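Local coordinates for BAT-2 beta-lactamase (Bacillus atrophaeus, PDB 6W5G), which hydrolyses the amide bond of beta-lactam antibiotics, as a class D serine beta-lactamase of a Gram-positive bacterium, at residues A[65-68]-A[69-72]; A[188-191]-A[192-195]. All coordinates share one frame; numbering follows the deposited sequence. Where two conformers were deposited one is given.

Contact 1: residues A[65-68]-A[69-72]; sequences ESRA and KERQ
R67 and Q72 meet nearly at right angles where the short helix 65-68 unwinds into the loop that follows it, at the surface of the penicillin-binding-protein-like fold. The guanidinium and amide planes stand 80° apart, and NH1 of R67 lies 3.3 Å from OE1 of Q72. R67 reaches that place because its CG is anti to the backbone N (chi1 -167°) and its chain runs extended to NE. Both polar ends have firmer partners: N243 accepts from R67 NE and Q72 NE2 alike, and D47 forms a salt bridge with R67 NH2. NE2 of Q72 also folds back to the backbone, donating to O of E70 over 3.2 Å with the acceptor almost in the amide plane. With N243 and E70 O both accepting from NE2, the rotation of the amide is probably fixed.

K69 lies across the chain of E65. Its CE passes 3.3 Å from OE2 of E65, and NZ makes a salt bridge to the same oxygen at 3.6 Å, on the exposed side of the turn. The last turn of backbone closes more loosely: K69 N bonds weakly to both E65 O and S66 O. The next amide points more directly at its acceptor in an i to i+3 bond, E70 N donating to R67 O at 3.1 Å, though from above the carbonyl plane, 67° out of it.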
loop_
_atom_site.group_PDB
_atom_site.type_symbol
_atom_site.label_atom_id
_atom_site.label_comp_id
_atom_site.label_asym_id
_atom_site.label_seq_id
_atom_site.Cartn_x
_atom_site.Cartn_y
_atom_site.Cartn_z
ATOM N N GLU A 65 -12.221 -10.681 11.059
ATOM C CA GLU A 65 -13.092 -9.826 10.260
ATOM C C GLU A 65 -13.426 -8.521 10.974
ATOM O O GLU A 65 -13.634 -7.495 10.313
ATOM C CB GLU A 65 -14.361 -10.568 9.855
ATOM C CG GLU A 65 -15.146 -9.791 8.817
ATOM C CD GLU A 65 -16.302 -10.564 8.224
ATOM O OE1 GLU A 65 -16.585 -11.694 8.671
ATOM O OE2 GLU A 65 -16.940 -10.025 7.305
ATOM N N SER A 66 -13.486 -8.532 12.308
ATOM C CA SER A 66 -13.794 -7.308 13.041
ATOM C C SER A 66 -12.746 -6.234 12.778
ATOM O O SER A 66 -13.080 -5.074 12.509
ATOM C CB SER A 66 -13.897 -7.604 14.535
ATOM O OG SER A 66 -14.996 -8.454 14.802
ATOM N N ARG A 67 -11.466 -6.604 12.851
ATOM C CA ARG A 67 -10.425 -5.630 12.553
ATOM C C ARG A 67 -10.381 -5.297 11.066
ATOM O O ARG A 67 -10.054 -4.161 10.694
ATOM C CB ARG A 67 -9.069 -6.142 13.041
ATOM C CG ARG A 67 -7.997 -5.073 13.045
ATOM C CD ARG A 67 -6.674 -5.542 13.630
ATOM N NE ARG A 67 -5.680 -4.505 13.378
ATOM C CZ ARG A 67 -5.078 -3.764 14.303
ATOM N NH1 ARG A 67 -4.241 -2.816 13.918
ATOM N NH2 ARG A 67 -5.291 -3.964 15.602
ATOM N N ALA A 68 -10.723 -6.263 10.205
ATOM C CA ALA A 68 -10.698 -6.011 8.767
ATOM C C ALA A 68 -11.667 -4.900 8.379
ATOM O O ALA A 68 -11.456 -4.216 7.371
ATOM C CB ALA A 68 -11.035 -7.291 8.002
ATOM N N LYS A 69 -12.735 -4.715 9.162
ATOM C CA LYS A 69 -13.748 -3.699 8.896
ATOM C C LYS A 69 -13.455 -2.354 9.553
ATOM O O LYS A 69 -14.178 -1.387 9.290
ATOM C CB LYS A 69 -15.128 -4.194 9.359
ATOM C CG LYS A 69 -15.678 -5.349 8.537
ATOM C CD LYS A 69 -16.939 -5.918 9.164
ATOM C CE LYS A 69 -17.587 -6.965 8.264
ATOM N NZ LYS A 69 -18.903 -7.421 8.806
ATOM N N GLU A 70 -12.426 -2.265 10.391
ATOM C CA GLU A 70 -12.152 -1.073 11.188
ATOM C C GLU A 70 -11.347 -0.070 10.367
ATOM O O GLU A 70 -10.219 -0.361 9.952
ATOM C CB GLU A 70 -11.346 -1.479 12.415
ATOM C CG GLU A 70 -11.148 -0.416 13.462
ATOM C CD GLU A 70 -10.601 -1.010 14.756
ATOM O OE1 GLU A 70 -10.389 -2.247 14.792
ATOM O OE2 GLU A 70 -10.385 -0.249 15.726
ATOM N N ARG A 71 -11.904 1.122 10.159
ATOM C CA ARG A 71 -11.166 2.161 9.445
ATOM C C ARG A 71 -9.991 2.668 10.279
ATOM O O ARG A 71 -10.138 2.975 11.468
ATOM C CB ARG A 71 -12.085 3.321 9.077
ATOM C CG ARG A 71 -12.929 3.014 7.867
ATOM C CD ARG A 71 -13.619 4.252 7.347
ATOM N NE ARG A 71 -14.217 4.014 6.043
ATOM C CZ ARG A 71 -15.168 4.767 5.502
ATOM N NH1 ARG A 71 -15.657 5.819 6.161
ATOM N NH2 ARG A 71 -15.633 4.458 4.303
ATOM N N GLN A 72 -8.817 2.748 9.650
ATOM C CA GLN A 72 -7.585 3.135 10.326
ATOM C C GLN A 72 -6.790 4.063 9.422
ATOM O O GLN A 72 -7.029 4.138 8.214
ATOM C CB GLN A 72 -6.752 1.905 10.696
ATOM C CG GLN A 72 -7.517 0.908 11.577
ATOM C CD GLN A 72 -6.831 -0.427 11.659
ATOM O OE1 GLN A 72 -5.681 -0.519 12.106
ATOM N NE2 GLN A 72 -7.520 -1.476 11.212
#

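Contact 2: residues A[188-191]-A[192-195]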
loop_
_atom_site.group_PDB
_atom_site.type_symbol
_atom_site.label_atom_id
_atom_site.label_comp_id
_atom_site.label_asym_id
_atom_site.label_seq_id
_atom_site.Cartn_x
_atom_site.Cartn_y
_atom_site.Cartn_z
ATOM N N PRO A 188 -10.327 5.165 -12.512
ATOM C CA PRO A 188 -10.364 6.186 -13.571
ATOM C C PRO A 188 -9.029 6.867 -13.840
ATOM O O PRO A 188 -8.972 8.092 -13.977
ATOM C CB PRO A 188 -11.404 7.186 -13.054
ATOM C CG PRO A 188 -11.344 7.062 -11.579
ATOM C CD PRO A 188 -10.894 5.652 -11.243
ATOM N N PHE A 189 -7.952 6.097 -13.923
ATOM C CA PHE A 189 -6.645 6.613 -14.305
ATOM C C PHE A 189 -6.265 6.061 -15.673
ATOM O O PHE A 189 -6.771 5.021 -16.103
ATOM C CB PHE A 189 -5.571 6.199 -13.285
ATOM C CG PHE A 189 -5.801 6.755 -11.908
ATOM C CD1 PHE A 189 -5.573 8.096 -11.639
ATOM C CD2 PHE A 189 -6.244 5.932 -10.877
ATOM C CE1 PHE A 189 -5.781 8.614 -10.369
ATOM C CE2 PHE A 189 -6.461 6.439 -9.610
ATOM C CZ PHE A 189 -6.237 7.791 -9.356
ATOM N N ASP A 190 -5.359 6.768 -16.354
ATOM C CA ASP A 190 -4.776 6.237 -17.580
ATOM C C ASP A 190 -4.121 4.893 -17.283
ATOM O O ASP A 190 -3.456 4.722 -16.257
ATOM C CB ASP A 190 -3.701 7.187 -18.127
ATOM C CG ASP A 190 -4.247 8.540 -18.557
ATOM O OD1 ASP A 190 -5.457 8.660 -18.809
ATOM O OD2 ASP A 190 -3.430 9.489 -18.678
ATOM N N LYS A 191 -4.319 3.932 -18.183
ATOM C CA LYS A 191 -3.723 2.613 -17.976
ATOM C C LYS A 191 -2.206 2.647 -17.823
ATOM O O LYS A 191 -1.691 1.958 -16.923
ATOM C CB LYS A 191 -4.170 1.633 -19.069
ATOM C CG LYS A 191 -5.647 1.242 -18.972
ATOM C CD LYS A 191 -6.102 0.407 -20.173
ATOM C CE LYS A 191 -5.576 -1.026 -20.103
ATOM N NZ LYS A 191 -6.085 -1.798 -18.920
ATOM N N PRO A 192 -1.442 3.391 -18.635
ATOM C CA PRO A 192 0.012 3.424 -18.403
ATOM C C PRO A 192 0.397 3.959 -17.038
ATOM O O PRO A 192 1.415 3.531 -16.482
ATOM C CB PRO A 192 0.556 4.285 -19.556
ATOM C CG PRO A 192 -0.645 4.925 -20.178
ATOM C CD PRO A 192 -1.810 4.046 -19.906
ATOM N N ILE A 193 -0.399 4.865 -16.466
ATOM C CA ILE A 193 -0.110 5.349 -15.119
ATOM C C ILE A 193 -0.282 4.230 -14.099
ATOM O O ILE A 193 0.536 4.066 -13.182
ATOM C CB ILE A 193 -0.976 6.577 -14.799
ATOM C CG1 ILE A 193 -0.476 7.783 -15.594
ATOM C CG2 ILE A 193 -0.969 6.874 -13.300
ATOM C CD1 ILE A 193 -1.339 9.010 -15.446
ATOM N N MET A 194 -1.337 3.432 -14.246
ATOM C CA MET A 194 -1.524 2.303 -13.344
ATOM C C MET A 194 -0.420 1.265 -13.512
ATOM O O MET A 194 0.059 0.705 -12.522
ATOM C CB MET A 194 -2.907 1.693 -13.546
ATOM C CG MET A 194 -3.993 2.611 -13.016
ATOM S SD MET A 194 -5.677 1.980 -13.130
ATOM C CE MET A 194 -6.011 2.112 -14.887
ATOM N N LYS A 195 0.011 1.007 -14.754
ATOM C CA LYS A 195 1.141 0.105 -14.957
ATOM C C LYS A 195 2.395 0.632 -14.263
ATOM O O LYS A 195 3.124 -0.136 -13.623
ATOM C CB LYS A 195 1.402 -0.109 -16.450
ATOM C CG LYS A 195 0.301 -0.859 -17.204
ATOM C CD LYS A 195 0.130 -2.299 -16.714
ATOM C CE LYS A 195 -0.603 -3.183 -17.735
ATOM N NZ LYS A 195 -1.998 -2.721 -18.033
#
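With chi1 near -71° and chi2 extended, M194 runs straight as far as its sulfur; the bend at chi3 (-73°) then turns CE back toward the chain entering the helix. The methyl CE of M194 consequently comes to 3.2 Å from O of F189, while CG of M194 packs 3.9 Å from CB of F189. Beyond CB the ring of F189 leads away to stack on W144. M194 thus touches the root of the phenylalanine, not its ring.

I193 meets D190 obliquely, CD1 of I193 lying 3.9 Å from OD2 of D190 and almost as near to CB of the aspartate. D190 occupies the N-cap position, yet its carboxylate makes no capping bond. Its backbone O is the first acceptor of the helix, taking M194 N at 3.2 Å in the carbonyl plane and, weakly, I193 N. One residue further on, K195 N donates to K191 O at 2.9 Å with an N-H...O angle of 165°, a well-formed i to i+4 bond.

On the exposed side, K191 bends at chi3 and chi4, and K195 at chi2 and chi4, which leaves K191 NZ and K195 NZ 4.3 Å apart. E185 bridges the two, one carboxylate oxygen to each lysine, which probably offsets their repulsion. P192, which has no amide hydrogen, sits where no helical N-H bond is required: a helix N-terminus with proline in the first turn, here opening helix 191-200 of the class D domain.

In the fold
From the N terminus, the chain forms strands 48-54 and 59-63 before reaching contact 1, which closes the short helix 65-68 and leads into the loop toward helix 81-88. A68 rests on strand 48-54 and on L173 of helix 172-184, so this turn joins strand 48-54, next to the outermost strand of the six-stranded sheet, to that helix. The same helix ends at 184, and contact 2 follows, where the loop after it gives way to helix 191-200; F189 and I193 there lean on helix 81-88. The contacts run in series, neither nested nor crossed. The centres of contacts 1 and 2 are 29 Å apart. Their nearest atoms are about 16 Å apart, so they do not touch.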